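Local atomic coordinates of putative metal-dependent isothiocyanate hydrolase SaxA (Pectobacterium carotovorum, PDB entry 6BRM), a protein that probably hydrolyses isothiocyanates, the toxic mustard-oil compounds of plants, at a centre of two zinc ions in a metallo-beta-lactamase fold. Residues B[67-72]-B[162-167]; B[71-76]-B[101-106]; B[87-90]-B[94-97]. All coordinates share one frame; numbering follows the deposited sequence.

Contact 1: residues B[67-72]-B[162-167]; sequences HTHTDH and AGDTVW. With ZN (zinc ion), chain L; ZN (zinc ion), chain M.
Asp164 faces His67 and His72 across two zinc ions, and the chain around these histidines, His-Thr-His-Thr-Asp-His, is the HxHxDH signature of the metallo-beta-lactamase fold. A single carboxylate oxygen does the bridging: Asp164 OD2 lies 2.2 Å from the zinc of chain L and 2.2 Å from the zinc of chain M. His67 NE2 and His69 ND1 bind the first ion, so the two histidines use different ring nitrogens. Asp71 OD2 and His72 NE2 bind the second. Water 1 also links both metals and donates a hydrogen bond to Asp71 OD1, so that one oxygen of this aspartate holds zinc and the other holds the bridging water; water 2 adds a further ligand to the zinc of chain M. His128 and His221 complete the two sites. Outside this shell, Asn186 ND2 bonds Asp164 OD1, Asp23 OD2 takes the N-H of His72 ND1, and the carbonyl of Leu142 receives His69 NE2. These second-shell bonds probably help fix how the ligands are turned about the metals. The carboxylate plane of Asp164 stands 78° from the His72 ring, while His67 CE1 sits over the centre of that ring, 3.2 Å above its plane.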
ATOM      1  N   HIS B  67       8.554   4.549 -13.232  1.00 49.20           N
ATOM      2  CA  HIS B  67       9.325   5.471 -12.386  1.00 49.10           C
ATOM      3  C   HIS B  67      10.648   5.835 -13.077  1.00 49.53           C
ATOM      4  O   HIS B  67      10.955   5.306 -14.151  1.00 48.40           O
ATOM      5  CB  HIS B  67       9.565   4.893 -10.975  1.00 49.29           C
ATOM      6  CG  HIS B  67      10.323   3.599 -10.946  1.00 48.04           C
ATOM      7  ND1 HIS B  67      10.091   2.567 -11.829  1.00 47.34           N
ATOM      8  CD2 HIS B  67      11.277   3.152 -10.094  1.00 48.09           C
ATOM      9  CE1 HIS B  67      10.887   1.552 -11.539  1.00 47.04           C
ATOM     10  NE2 HIS B  67      11.620   1.881 -10.490  1.00 46.57           N
ATOM     11  N   THR B  68      11.418   6.736 -12.462  1.00 49.70           N
ATOM     12  CA  THR B  68      12.638   7.280 -13.073  1.00 50.05           C
ATOM     13  C   THR B  68      13.957   6.656 -12.572  1.00 48.20           C
ATOM     14  O   THR B  68      15.019   7.259 -12.732  1.00 48.58           O
ATOM     15  CB  THR B  68      12.686   8.810 -12.879  1.00 51.50           C
ATOM     16  OG1 THR B  68      12.679   9.112 -11.478  1.00 54.49           O
ATOM     17  CG2 THR B  68      11.487   9.466 -13.545  1.00 51.89           C
ATOM     18  N   HIS B  69      13.903   5.456 -11.988  1.00 47.24           N
ATOM     19  CA  HIS B  69      15.128   4.709 -11.660  1.00 46.44           C
ATOM     20  C   HIS B  69      15.889   4.397 -12.948  1.00 47.51           C
ATOM     21  O   HIS B  69      15.276   4.060 -13.965  1.00 46.48           O
ATOM     22  CB  HIS B  69      14.824   3.416 -10.890  1.00 45.47           C
ATOM     23  CG  HIS B  69      14.503   3.633  -9.439  1.00 45.40           C
ATOM     24  ND1 HIS B  69      14.018   2.629  -8.626  1.00 44.71           N
ATOM     25  CD2 HIS B  69      14.591   4.739  -8.661  1.00 42.98           C
ATOM     26  CE1 HIS B  69      13.830   3.108  -7.408  1.00 43.05           C
ATOM     27  NE2 HIS B  69      14.172   4.385  -7.404  1.00 42.79           N
ATOM     28  N   THR B  70      17.216   4.517 -12.896  1.00 48.77           N
ATOM     29  CA  THR B  70      18.065   4.520 -14.101  1.00 49.63           C
ATOM     30  C   THR B  70      17.924   3.265 -14.970  1.00 50.87           C
ATOM     31  O   THR B  70      17.986   3.356 -16.199  1.00 50.45           O
ATOM     32  CB  THR B  70      19.551   4.733 -13.738  1.00 49.80           C
ATOM     33  OG1 THR B  70      19.663   5.800 -12.785  1.00 49.55           O
ATOM     34  CG2 THR B  70      20.376   5.077 -14.977  1.00 49.93           C
ATOM     35  N   ASP B  71      17.696   2.113 -14.334  1.00 51.41           N
ATOM     36  CA  ASP B  71      17.412   0.852 -15.052  1.00 51.87           C
ATOM     37  C   ASP B  71      16.017   0.775 -15.717  1.00 51.50           C
ATOM     38  O   ASP B  71      15.650  -0.272 -16.260  1.00 53.76           O
ATOM     39  CB  ASP B  71      17.623  -0.366 -14.126  1.00 52.49           C
ATOM     40  CG  ASP B  71      16.697  -0.356 -12.920  1.00 53.06           C
ATOM     41  OD1 ASP B  71      16.689   0.674 -12.215  1.00 55.13           O
ATOM     42  OD2 ASP B  71      15.988  -1.357 -12.668  1.00 51.60           O
ATOM     43  N   HIS B  72      15.234   1.855 -15.640  1.00 49.64           N
ATOM     44  CA  HIS B  72      13.969   2.000 -16.373  1.00 48.51           C
ATOM     45  C   HIS B  72      13.894   3.241 -17.280  1.00 47.18           C
ATOM     46  O   HIS B  72      12.928   3.396 -18.022  1.00 47.39           O
ATOM     47  CB  HIS B  72      12.815   2.058 -15.368  1.00 47.85           C
ATOM     48  CG  HIS B  72      12.759   0.881 -14.452  1.00 45.94           C
ATOM     49  ND1 HIS B  72      11.890  -0.169 -14.644  1.00 46.18           N
ATOM     50  CD2 HIS B  72      13.477   0.578 -13.344  1.00 47.28           C
ATOM     51  CE1 HIS B  72      12.069  -1.067 -13.693  1.00 46.84           C
ATOM     52  NE2 HIS B  72      13.027  -0.637 -12.890  1.00 47.77           N
ATOM     53  N   ALA B 162       3.263  -5.558 -13.082  1.00 42.54           N
ATOM     54  CA  ALA B 162       3.348  -5.228 -11.655  1.00 42.94           C
ATOM     55  C   ALA B 162       4.422  -4.185 -11.342  1.00 44.81           C
ATOM     56  O   ALA B 162       4.227  -3.337 -10.460  1.00 44.56           O
ATOM     57  CB  ALA B 162       3.587  -6.485 -10.837  1.00 42.18           C
ATOM     58  N   GLY B 163       5.550  -4.256 -12.054  1.00 45.29           N
ATOM     59  CA  GLY B 163       6.629  -3.280 -11.910  1.00 43.07           C
ATOM     60  C   GLY B 163       7.474  -3.516 -10.675  1.00 44.02           C
ATOM     61  O   GLY B 163       7.458  -4.610 -10.094  1.00 44.38           O
ATOM     62  N   ASP B 164       8.215  -2.482 -10.279  1.00 44.54           N
ATOM     63  CA  ASP B 164       9.148  -2.564  -9.155  1.00 44.19           C
ATOM     64  C   ASP B 164       8.420  -2.465  -7.816  1.00 44.08           C
ATOM     65  O   ASP B 164       8.353  -1.399  -7.203  1.00 44.82           O
ATOM     66  CB  ASP B 164      10.232  -1.479  -9.255  1.00 45.90           C
ATOM     67  CG  ASP B 164      11.338  -1.824 -10.251  1.00 46.63           C
ATOM     68  OD1 ASP B 164      11.122  -2.710 -11.107  1.00 45.49           O
ATOM     69  OD2 ASP B 164      12.432  -1.209 -10.158  1.00 47.31           O
ATOM     70  N   THR B 165       7.882  -3.600  -7.379  1.00 44.16           N
ATOM     71  CA  THR B 165       7.250  -3.734  -6.066  1.00 44.15           C
ATOM     72  C   THR B 165       7.619  -5.088  -5.457  1.00 44.14           C
ATOM     73  O   THR B 165       7.809  -6.048  -6.192  1.00 44.40           O
ATOM     74  CB  THR B 165       5.705  -3.605  -6.157  1.00 43.93           C
ATOM     75  OG1 THR B 165       5.124  -3.767  -4.855  1.00 43.73           O
ATOM     76  CG2 THR B 165       5.089  -4.636  -7.112  1.00 43.29           C
ATOM     77  N   VAL B 166       7.741  -5.151  -4.129  1.00 43.09           N
ATOM     78  CA  VAL B 166       7.751  -6.433  -3.411  1.00 43.48           C
ATOM     79  C   VAL B 166       6.302  -6.798  -3.063  1.00 44.35           C
ATOM     80  O   VAL B 166       5.368  -6.041  -3.377  1.00 44.84           O
ATOM     81  CB  VAL B 166       8.650  -6.421  -2.139  1.00 44.39           C
ATOM     82  CG1 VAL B 166      10.042  -5.895  -2.467  1.00 44.25           C
ATOM     83  CG2 VAL B 166       8.024  -5.631  -0.988  1.00 44.28           C
ATOM     84  N   TRP B 167       6.114  -7.953  -2.431  1.00 43.74           N
ATOM     85  CA  TRP B 167       4.778  -8.397  -2.030  1.00 43.98           C
ATOM     86  C   TRP B 167       4.197  -7.499  -0.926  1.00 44.28           C
ATOM     87  O   TRP B 167       4.642  -7.540   0.226  1.00 41.63           O
ATOM     88  CB  TRP B 167       4.800  -9.860  -1.575  1.00 43.96           C
ATOM     89  CG  TRP B 167       3.435 -10.455  -1.406  1.00 45.33           C
ATOM     90  CD1 TRP B 167       2.558 -10.227  -0.382  1.00 45.90           C
ATOM     91  CD2 TRP B 167       2.792 -11.387  -2.283  1.00 45.70           C
ATOM     92  NE1 TRP B 167       1.409 -10.954  -0.572  1.00 46.11           N
ATOM     93  CE2 TRP B 167       1.523 -11.674  -1.731  1.00 45.82           C
ATOM     94  CE3 TRP B 167       3.160 -12.004  -3.484  1.00 45.85           C
ATOM     95  CZ2 TRP B 167       0.623 -12.559  -2.333  1.00 46.47           C
ATOM     96  CZ3 TRP B 167       2.263 -12.876  -4.089  1.00 47.02           C
ATOM     97  CH2 TRP B 167       1.007 -13.147  -3.511  1.00 47.05           C
TER
HETATM   98 ZN    ZN L 301      13.194   0.745  -9.431  1.00 48.41          ZN
HETATM   99 ZN    ZN M 302      14.232  -1.640 -11.354  1.00 52.75          ZN
HETATM  100  O   HOH W   1      15.049   0.200 -10.452  1.00 47.57           O
HETATM  101  O   HOH W   2      15.264  -2.577  -9.651  1.00 46.81           O

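Contact 2: residues B[71-76]-B[101-106]. With ZN (zinc ion), chain M.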
ATOM      1  N   ASP B  71      17.696   2.113 -14.334  1.00 51.41           N
ATOM      2  CA  ASP B  71      17.412   0.852 -15.052  1.00 51.87           C
ATOM      3  C   ASP B  71      16.017   0.775 -15.717  1.00 51.50           C
ATOM      4  O   ASP B  71      15.650  -0.272 -16.260  1.00 53.76           O
ATOM      5  CB  ASP B  71      17.623  -0.366 -14.126  1.00 52.49           C
ATOM      6  CG  ASP B  71      16.697  -0.356 -12.920  1.00 53.06           C
ATOM      7  OD1 ASP B  71      16.689   0.674 -12.215  1.00 55.13           O
ATOM      8  OD2 ASP B  71      15.988  -1.357 -12.668  1.00 51.60           O
ATOM      9  N   HIS B  72      15.234   1.855 -15.640  1.00 49.64           N
ATOM     10  CA  HIS B  72      13.969   2.000 -16.373  1.00 48.51           C
ATOM     11  C   HIS B  72      13.894   3.241 -17.280  1.00 47.18           C
ATOM     12  O   HIS B  72      12.928   3.396 -18.022  1.00 47.39           O
ATOM     13  CB  HIS B  72      12.815   2.058 -15.368  1.00 47.85           C
ATOM     14  CG  HIS B  72      12.759   0.881 -14.452  1.00 45.94           C
ATOM     15  ND1 HIS B  72      11.890  -0.169 -14.644  1.00 46.18           N
ATOM     16  CD2 HIS B  72      13.477   0.578 -13.344  1.00 47.28           C
ATOM     17  CE1 HIS B  72      12.069  -1.067 -13.693  1.00 46.84           C
ATOM     18  NE2 HIS B  72      13.027  -0.637 -12.890  1.00 47.77           N
ATOM     19  N   TRP B  73      14.909   4.106 -17.227  1.00 46.86           N
ATOM     20  CA  TRP B  73      14.898   5.408 -17.895  1.00 45.93           C
ATOM     21  C   TRP B  73      16.290   6.030 -17.726  1.00 48.38           C
ATOM     22  O   TRP B  73      16.513   6.854 -16.827  1.00 48.98           O
ATOM     23  CB  TRP B  73      13.807   6.310 -17.295  1.00 44.19           C
ATOM     24  CG  TRP B  73      13.677   7.677 -17.910  1.00 42.47           C
ATOM     25  CD1 TRP B  73      13.849   8.876 -17.280  1.00 41.25           C
ATOM     26  CD2 TRP B  73      13.330   7.983 -19.266  1.00 41.10           C
ATOM     27  NE1 TRP B  73      13.637   9.907 -18.159  1.00 40.89           N
ATOM     28  CE2 TRP B  73      13.315   9.389 -19.385  1.00 40.89           C
ATOM     29  CE3 TRP B  73      13.033   7.204 -20.394  1.00 41.09           C
ATOM     30  CZ2 TRP B  73      13.012  10.037 -20.589  1.00 41.22           C
ATOM     31  CZ3 TRP B  73      12.733   7.848 -21.596  1.00 41.07           C
ATOM     32  CH2 TRP B  73      12.724   9.250 -21.680  1.00 41.27           C
ATOM     33  N   ASP B  74      17.222   5.603 -18.579  1.00 51.29           N
ATOM     34  CA  ASP B  74      18.630   6.043 -18.509  1.00 53.20           C
ATOM     35  C   ASP B  74      18.907   7.245 -19.405  1.00 56.96           C
ATOM     36  O   ASP B  74      18.053   7.641 -20.202  1.00 59.24           O
ATOM     37  CB  ASP B  74      19.601   4.886 -18.825  1.00 53.00           C
ATOM     38  CG  ASP B  74      19.438   4.313 -20.235  1.00 52.07           C
ATOM     39  OD1 ASP B  74      18.638   4.827 -21.045  1.00 51.59           O
ATOM     40  OD2 ASP B  74      20.123   3.317 -20.532  1.00 50.12           O
ATOM     41  N   GLU B  75      20.106   7.810 -19.266  1.00 63.13           N
ATOM     42  CA  GLU B  75      20.542   8.962 -20.071  1.00 64.99           C
ATOM     43  C   GLU B  75      20.513   8.658 -21.575  1.00 64.90           C
ATOM     44  O   GLU B  75      20.131   9.517 -22.365  1.00 67.94           O
ATOM     45  CB  GLU B  75      21.948   9.425 -19.642  1.00 67.69           C
ATOM     46  CG  GLU B  75      22.355  10.818 -20.126  1.00 70.87           C
ATOM     47  CD  GLU B  75      21.663  11.958 -19.382  1.00 73.50           C
ATOM     48  OE1 GLU B  75      21.593  11.919 -18.130  1.00 77.09           O
ATOM     49  OE2 GLU B  75      21.205  12.915 -20.049  1.00 69.59           O
ATOM     50  N   ALA B  76      20.900   7.440 -21.960  1.00 63.71           N
ATOM     51  CA  ALA B  76      20.847   7.001 -23.368  1.00 64.22           C
ATOM     52  C   ALA B  76      19.443   7.104 -23.976  1.00 65.07           C
ATOM     53  O   ALA B  76      19.286   7.559 -25.110  1.00 64.77           O
ATOM     54  CB  ALA B  76      21.364   5.575 -23.497  1.00 64.17           C
ATOM     55  N   GLN B 101      14.011  17.704 -18.733  1.00 53.32           N
ATOM     56  CA  GLN B 101      15.020  17.039 -19.563  1.00 51.03           C
ATOM     57  C   GLN B 101      14.795  17.211 -21.076  1.00 51.85           C
ATOM     58  O   GLN B 101      15.359  16.450 -21.868  1.00 53.12           O
ATOM     59  CB  GLN B 101      15.071  15.547 -19.208  1.00 48.84           C
ATOM     60  CG  GLN B 101      15.548  15.270 -17.790  1.00 47.36           C
ATOM     61  CD  GLN B 101      15.559  13.794 -17.423  1.00 46.73           C
ATOM     62  OE1 GLN B 101      16.166  13.407 -16.424  1.00 48.86           O
ATOM     63  NE2 GLN B 101      14.898  12.966 -18.223  1.00 43.86           N
ATOM     64  N   GLY B 102      13.987  18.199 -21.479  1.00 52.43           N
ATOM     65  CA  GLY B 102      13.780  18.533 -22.897  1.00 52.25           C
ATOM     66  C   GLY B 102      12.454  18.101 -23.507  1.00 53.01           C
ATOM     67  O   GLY B 102      12.069  18.608 -24.561  1.00 53.41           O
ATOM     68  N   PHE B 103      11.754  17.172 -22.856  1.00 54.93           N
ATOM     69  CA  PHE B 103      10.487  16.642 -23.374  1.00 55.51           C
ATOM     70  C   PHE B 103       9.354  17.641 -23.121  1.00 57.74           C
ATOM     71  O   PHE B 103       9.385  18.375 -22.128  1.00 57.26           O
ATOM     72  CB  PHE B 103      10.164  15.289 -22.731  1.00 54.47           C
ATOM     73  CG  PHE B 103      11.131  14.193 -23.099  1.00 54.22           C
ATOM     74  CD1 PHE B 103      12.321  14.017 -22.396  1.00 54.78           C
ATOM     75  CD2 PHE B 103      10.847  13.321 -24.147  1.00 54.82           C
ATOM     76  CE1 PHE B 103      13.210  13.005 -22.738  1.00 54.70           C
ATOM     77  CE2 PHE B 103      11.733  12.308 -24.495  1.00 54.99           C
ATOM     78  CZ  PHE B 103      12.917  12.148 -23.790  1.00 54.36           C
ATOM     79  N   PHE B 104       8.377  17.687 -24.030  1.00 59.42           N
ATOM     80  CA  PHE B 104       7.218  18.598 -23.887  1.00 60.05           C
ATOM     81  C   PHE B 104       5.807  18.010 -24.125  1.00 59.12           C
ATOM     82  O   PHE B 104       4.819  18.687 -23.824  1.00 58.38           O
ATOM     83  CB  PHE B 104       7.427  19.883 -24.717  1.00 61.27           C
ATOM     84  CG  PHE B 104       7.915  19.646 -26.123  1.00 63.49           C
ATOM     85  CD1 PHE B 104       7.054  19.157 -27.102  1.00 64.36           C
ATOM     86  CD2 PHE B 104       9.231  19.939 -26.480  1.00 65.72           C
ATOM     87  CE1 PHE B 104       7.496  18.948 -28.402  1.00 64.26           C
ATOM     88  CE2 PHE B 104       9.679  19.732 -27.779  1.00 65.96           C
ATOM     89  CZ  PHE B 104       8.809  19.235 -28.742  1.00 65.82           C
ATOM     90  N   ASN B 105       5.703  16.777 -24.638  1.00 58.09           N
ATOM     91  CA  ASN B 105       4.406  16.099 -24.823  1.00 55.32           C
ATOM     92  C   ASN B 105       4.243  15.010 -23.756  1.00 53.02           C
ATOM     93  O   ASN B 105       4.436  13.824 -24.019  1.00 52.26           O
ATOM     94  CB  ASN B 105       4.301  15.508 -26.237  1.00 55.76           C
ATOM     95  CG  ASN B 105       4.296  16.573 -27.331  1.00 57.64           C
ATOM     96  OD1 ASN B 105       3.839  17.706 -27.132  1.00 55.98           O
ATOM     97  ND2 ASN B 105       4.785  16.201 -28.510  1.00 57.32           N
ATOM     98  N   ILE B 106       3.879  15.440 -22.548  1.00 51.46           N
ATOM     99  CA  ILE B 106       3.866  14.595 -21.350  1.00 49.55           C
ATOM    100  C   ILE B 106       2.457  14.529 -20.757  1.00 49.54           C
ATOM    101  O   ILE B 106       1.719  15.512 -20.785  1.00 51.15           O
ATOM    102  CB  ILE B 106       4.847  15.157 -20.292  1.00 49.74           C
ATOM    103  CG1 ILE B 106       6.280  15.155 -20.837  1.00 49.89           C
ATOM    104  CG2 ILE B 106       4.803  14.359 -18.990  1.00 50.02           C
ATOM    105  CD1 ILE B 106       7.145  16.237 -20.246  1.00 50.22           C
TER
HETATM  106 ZN    ZN M 302      14.232  -1.640 -11.354  1.00 52.75          ZN
HETATM  107  O   HOH W   1      15.049   0.200 -10.452  1.00 47.57           O
HETATM  108  O   HOH W   2      15.264  -2.577  -9.651  1.00 46.81           O
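Trp73 meets Gln101 and Phe103 with the edge of its indole, at two different places on the rim and with no flat ring stack. At the benzo end, Trp73 CH2 comes within 3.6 Å of Phe103 CZ, and Phe103 CE1 lies in the indole plane, 3.7 Å from Trp73 CZ2. The two aromatic side chains arrive from opposite directions with their planes inclined at 53°, an oblique meeting that is neither parallel nor T-shaped. At the pyrrole end, the amide of Gln101 draws up beside the NE1 corner, its plane only 20° from that of the indole. Extended beyond CG, the glutamine runs past the indole in the opposite direction. In Trp73 itself, CG stands opposite the backbone N (chi1 -179°), which directs the indole to the 101-106 loop; Asp71 and His72, just before it in the chain, bind zinc. Asp74 then serves as N-cap, its OD1 bonding Ala77 N at the start of helix 75-80. The contact thus ties the metal-binding loop to the loop between helix 92-100 and strand 106-108, with Ile98 of that helix packing against Trp73 and Phe103, and Ile87 of strand 87-89 against Phe103.

Contact 3: residues B[87-90]-B[94-97]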
ATOM      1  N   ILE B  87       4.818  10.905 -23.722  1.00 52.49           N
ATOM      2  CA  ILE B  87       5.288  10.174 -22.544  1.00 50.86           C
ATOM      3  C   ILE B  87       4.196  10.136 -21.475  1.00 50.06           C
ATOM      4  O   ILE B  87       3.664  11.178 -21.092  1.00 49.76           O
ATOM      5  CB  ILE B  87       6.549  10.817 -21.914  1.00 51.68           C
ATOM      6  CG1 ILE B  87       7.575  11.242 -22.979  1.00 52.87           C
ATOM      7  CG2 ILE B  87       7.186   9.863 -20.910  1.00 51.68           C
ATOM      8  CD1 ILE B  87       8.094  10.120 -23.857  1.00 53.12           C
ATOM      9  N   TYR B  88       3.888   8.932 -20.996  1.00 48.84           N
ATOM     10  CA  TYR B  88       2.952   8.717 -19.894  1.00 48.40           C
ATOM     11  C   TYR B  88       3.742   8.482 -18.603  1.00 49.94           C
ATOM     12  O   TYR B  88       4.478   7.496 -18.503  1.00 50.89           O
ATOM     13  CB  TYR B  88       2.055   7.503 -20.182  1.00 48.09           C
ATOM     14  CG  TYR B  88       0.864   7.787 -21.088  1.00 48.04           C
ATOM     15  CD1 TYR B  88      -0.161   8.645 -20.680  1.00 47.32           C
ATOM     16  CD2 TYR B  88       0.748   7.182 -22.342  1.00 48.63           C
ATOM     17  CE1 TYR B  88      -1.253   8.903 -21.494  1.00 47.60           C
ATOM     18  CE2 TYR B  88      -0.346   7.433 -23.165  1.00 48.26           C
ATOM     19  CZ  TYR B  88      -1.344   8.294 -22.735  1.00 47.89           C
ATOM     20  OH  TYR B  88      -2.427   8.552 -23.539  1.00 46.20           O
ATOM     21  N   THR B  89       3.588   9.376 -17.621  1.00 49.06           N
ATOM     22  CA  THR B  89       4.282   9.259 -16.332  1.00 47.87           C
ATOM     23  C   THR B  89       3.351   8.866 -15.186  1.00 48.81           C
ATOM     24  O   THR B  89       2.130   8.962 -15.286  1.00 49.86           O
ATOM     25  CB  THR B  89       5.003  10.562 -15.946  1.00 47.84           C
ATOM     26  OG1 THR B  89       4.045  11.607 -15.735  1.00 48.84           O
ATOM     27  CG2 THR B  89       5.989  10.973 -17.032  1.00 48.57           C
ATOM     28  N   GLN B  90       3.977   8.440 -14.095  1.00 49.20           N
ATOM     29  CA  GLN B  90       3.309   7.952 -12.885  1.00 48.20           C
ATOM     30  C   GLN B  90       2.638   9.066 -12.075  1.00 49.50           C
ATOM     31  O   GLN B  90       1.519   8.888 -11.588  1.00 48.45           O
ATOM     32  CB  GLN B  90       4.353   7.233 -12.019  1.00 48.06           C
ATOM     33  CG  GLN B  90       3.941   6.848 -10.605  1.00 48.29           C
ATOM     34  CD  GLN B  90       5.093   6.257  -9.807  1.00 48.03           C
ATOM     35  OE1 GLN B  90       4.892   5.364  -8.987  1.00 48.51           O
ATOM     36  NE2 GLN B  90       6.306   6.750 -10.044  1.00 46.22           N
ATOM     37  N   ASP B  94       7.645  13.122 -11.449  1.00 56.21           N
ATOM     38  CA  ASP B  94       8.304  12.443 -12.570  1.00 56.85           C
ATOM     39  C   ASP B  94       8.016  13.152 -13.897  1.00 56.39           C
ATOM     40  O   ASP B  94       8.882  13.200 -14.769  1.00 56.89           O
ATOM     41  CB  ASP B  94       7.881  10.966 -12.656  1.00 57.90           C
ATOM     42  CG  ASP B  94       8.430  10.116 -11.509  1.00 59.05           C
ATOM     43  OD1 ASP B  94       9.443  10.498 -10.881  1.00 60.67           O
ATOM     44  OD2 ASP B  94       7.849   9.041 -11.247  1.00 60.45           O
ATOM     45  N   ALA B  95       6.807  13.699 -14.043  1.00 54.49           N
ATOM     46  CA  ALA B  95       6.466  14.515 -15.210  1.00 53.29           C
ATOM     47  C   ALA B  95       7.344  15.759 -15.289  1.00 52.89           C
ATOM     48  O   ALA B  95       7.893  16.062 -16.349  1.00 53.57           O
ATOM     49  CB  ALA B  95       4.999  14.913 -15.178  1.00 54.13           C
ATOM     50  N   ALA B  96       7.478  16.462 -14.161  1.00 52.05           N
ATOM     51  CA  ALA B  96       8.326  17.658 -14.063  1.00 51.50           C
ATOM     52  C   ALA B  96       9.786  17.368 -14.406  1.00 50.89           C
ATOM     53  O   ALA B  96      10.416  18.140 -15.127  1.00 49.50           O
ATOM     54  CB  ALA B  96       8.232  18.263 -12.668  1.00 51.55           C
ATOM     55  N   LEU B  97      10.310  16.260 -13.879  1.00 52.32           N
ATOM     56  CA  LEU B  97      11.673  15.806 -14.178  1.00 53.31           C
ATOM     57  C   LEU B  97      11.845  15.565 -15.673  1.00 54.68           C
ATOM     58  O   LEU B  97      12.708  16.174 -16.305  1.00 55.92           O
ATOM     59  CB  LEU B  97      12.005  14.528 -13.392  1.00 53.78           C
ATOM     60  CG  LEU B  97      13.336  13.801 -13.666  1.00 55.62           C
ATOM     61  CD1 LEU B  97      14.529  14.750 -13.684  1.00 55.34           C
ATOM     62  CD2 LEU B  97      13.554  12.694 -12.641  1.00 55.33           C
TER
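Thr89 lays its branched side chain against Ala95, the hydroxyl OG1 resting 3.5 Å from Ala95 CB and the methyl CG2 4.0 Å from Ala95 CA. Strand 87-89 here passes into helix 92-100 through a short connection, the first half of a beta-alpha-beta unit that strand 106-108 completes, and the contact is where the helix folds back on the strand it has just left. The Thr89 torsion (chi1 65°) sets OG1 between the backbone N and the carbonyl carbon, from where it also hydrogen-bonds the carbonyl of Arg107 on the neighbouring parallel strand. At the strand end, Gln90 turns its extended chain to Asp94: Gln90 NE2 donates to Asp94 OD2 at 3.0 Å, with an N-H...O angle of 140°. The acceptor lies close to the amide plane of the glutamine and is met nearly in line with its C-O bond, while amide and carboxylate planes stand 29° apart. A weak bond joins the same NE2 to the carbonyl of Asp145. Small side chains therefore allow close approach of helix and strand, and a neutral amide gives the buried carboxylate of Asp94 a donor without supplying a full positive charge.

The three contacts spread outward from the zinc pair. Contact 1 brings together ligands of both zinc ions; contact 2 starts from the same loop, sharing Asp71 and His72, ligands of the zinc of chain M, and its centre lies about 15 Å from that of contact 1. Contact 3, about 14 Å from contact 1 and 9 Å from contact 2 between centres, touches both. Thr68 CG2 packs 3.5 Å from Asp94 OD1, and His67 CB lies 3.9 Å from Gln90 NE2, so Gln90 packs against the zinc ligand His67, and helix residue Asp94 against Thr68 next to it. Toward contact 2, Asn105 O and Ile87 N, 3.0 Å apart, probably hydrogen-bond, and Ile106 CG2 packs 3.9 Å from Ala95 CB.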